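Local coordinates for protein FG41 Malonate Semialdehyde Decarboxylase (Coryneform bacterium, PDB 4LHP) that belongs to the tautomerase superfamily of small beta-alpha-beta enzymes and assembles from three copies of its chain, at residues 5-10 with 42-47. Residues are numbered along the deposited sequence; the frame is centred on the assembly and turned at random.
Sequences IDLTSD and LTAHDP
Four consecutive bridges, I5 with L42 through T8 with H45, establish that strands 5-8 and 42-45 run parallel, their axes 26° apart. The ladder zigzags as a parallel pair must: T43 N donates to I5 O, L7 N to T43 O, H45 N to L7 O (2.8 Å), and S9 N to H45 O. The S9 N to H45 O bond is short, 2.6 Å, yet S9 N stands above the carbonyl plane of H45, consistent with the chain leaving the sheet after T8.

D6 carries the main side-chain contact. Its CG is anti to the carbonyl carbon (chi1 -72°), and D6 CB lies 3.9 Å from H45 NE2. D6 CG comes to 3.6 Å from H45 NE2 and also nears T43 CB. D6 OD1 accepts the N-H of H45 NE2 at 2.6 Å on its anti lone pair, close to the ring plane although carboxylate and ring are turned 42° apart; the same oxygen comes 3.3 Å from T43 CB. OD2 can also accept from a water that touches T43 OG1, and it forms a salt bridge with R4 of a neighbouring subunit. That cationic partner would probably keep D6 ionised.

Helix 13-31 links the two strands in a beta-alpha-beta unit of the tautomerase (MIF-clan) fold. It packs against the face bearing L7, L42 and A44, where L7 CD1 meets A44 CB at 3.7 Å. The D6, T43 and H45 face instead looks to neighbouring subunits, with D6 and H45 packing on I41 of one of them.

At the strand ends, T8 CG2 rests on P47 CA (3.6 Å), while T8 OG1 donates to D10 OD1; D10 OD2 is held by S64.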
# COMPACT_ATOMS: atom_id res chain seq x y z
N ILE A 5 -8.89 -1.54 1.40
CA ILE A 5 -9.66 -1.67 2.63
C ILE A 5 -9.21 -2.89 3.41
O ILE A 5 -9.44 -4.03 2.99
CB ILE A 5 -11.17 -1.81 2.34
CG1 ILE A 5 -11.64 -0.67 1.44
CG2 ILE A 5 -11.96 -1.84 3.64
CD1 ILE A 5 -13.06 -0.83 0.95
N ASP A 6 -8.56 -2.66 4.55
CA ASP A 6 -8.14 -3.74 5.43
C ASP A 6 -9.01 -3.77 6.68
O ASP A 6 -9.06 -2.80 7.44
CB ASP A 6 -6.67 -3.59 5.81
CG ASP A 6 -5.73 -3.89 4.65
OD1 ASP A 6 -5.18 -5.01 4.61
OD2 ASP A 6 -5.54 -3.01 3.78
N LEU A 7 -9.69 -4.89 6.88
CA LEU A 7 -10.59 -5.05 8.01
C LEU A 7 -10.37 -6.43 8.62
O LEU A 7 -9.35 -7.07 8.35
CB LEU A 7 -12.04 -4.83 7.58
CG LEU A 7 -12.43 -5.37 6.21
CD1 LEU A 7 -12.28 -6.88 6.16
CD2 LEU A 7 -13.84 -4.95 5.85
N THR A 8 -11.30 -6.91 9.43
CA THR A 8 -11.09 -8.13 10.19
C THR A 8 -12.08 -9.24 9.84
O THR A 8 -13.21 -8.98 9.44
CB THR A 8 -11.14 -7.85 11.69
OG1 THR A 8 -12.38 -7.21 12.01
CG2 THR A 8 -9.99 -6.94 12.09
N SER A 9 -11.64 -10.49 10.02
CA SER A 9 -12.38 -11.66 9.56
C SER A 9 -13.66 -11.94 10.36
O SER A 9 -14.51 -12.70 9.90
CB SER A 9 -11.48 -12.89 9.57
OG SER A 9 -10.81 -13.05 10.81
N ASP A 10 -13.79 -11.34 11.54
CA ASP A 10 -15.00 -11.51 12.34
C ASP A 10 -16.21 -10.85 11.68
O ASP A 10 -17.35 -11.17 12.00
CB ASP A 10 -14.80 -10.95 13.75
CG ASP A 10 -14.38 -9.50 13.75
OD1 ASP A 10 -13.23 -9.22 13.37
OD2 ASP A 10 -15.20 -8.64 14.14
N LEU A 42 -10.04 -5.72 -0.92
CA LEU A 42 -10.47 -6.06 0.43
C LEU A 42 -9.60 -7.16 1.01
O LEU A 42 -9.53 -8.26 0.47
CB LEU A 42 -11.93 -6.52 0.43
CG LEU A 42 -12.95 -5.39 0.55
CD1 LEU A 42 -12.66 -4.30 -0.46
CD2 LEU A 42 -14.36 -5.94 0.36
N THR A 43 -8.95 -6.85 2.12
CA THR A 43 -8.16 -7.84 2.83
C THR A 43 -8.72 -8.01 4.24
O THR A 43 -8.66 -7.09 5.05
CB THR A 43 -6.68 -7.42 2.94
OG1 THR A 43 -6.19 -7.03 1.65
CG2 THR A 43 -5.85 -8.58 3.47
N ALA A 44 -9.28 -9.18 4.50
CA ALA A 44 -9.80 -9.49 5.83
C ALA A 44 -8.72 -10.17 6.65
O ALA A 44 -8.12 -11.16 6.22
CB ALA A 44 -11.02 -10.38 5.72
N HIS A 45 -8.46 -9.63 7.84
CA HIS A 45 -7.40 -10.12 8.70
C HIS A 45 -7.96 -10.70 9.99
O HIS A 45 -9.06 -10.35 10.41
CB HIS A 45 -6.46 -8.98 9.09
CG HIS A 45 -5.79 -8.32 7.93
ND1 HIS A 45 -4.45 -8.45 7.67
CD2 HIS A 45 -6.29 -7.50 6.97
CE1 HIS A 45 -4.14 -7.75 6.59
NE2 HIS A 45 -5.24 -7.16 6.15
N ASP A 46 -7.20 -11.59 10.60
CA ASP A 46 -7.39 -11.90 12.01
C ASP A 46 -7.16 -10.59 12.75
O ASP A 46 -6.18 -9.90 12.49
CB ASP A 46 -6.40 -12.96 12.46
CG ASP A 46 -6.59 -13.37 13.90
OD1 ASP A 46 -6.19 -12.60 14.80
OD2 ASP A 46 -7.15 -14.46 14.14
N PRO A 47 -8.07 -10.23 13.68
CA PRO A 47 -7.98 -8.92 14.33
C PRO A 47 -6.63 -8.64 14.98
O PRO A 47 -6.23 -7.48 15.08
CB PRO A 47 -9.08 -8.99 15.39
CG PRO A 47 -10.07 -9.95 14.83
CD PRO A 47 -9.25 -10.99 14.12
O HOH W 1 -6.54 -4.67 1.25
O HOH W 2 -10.09 -14.69 12.80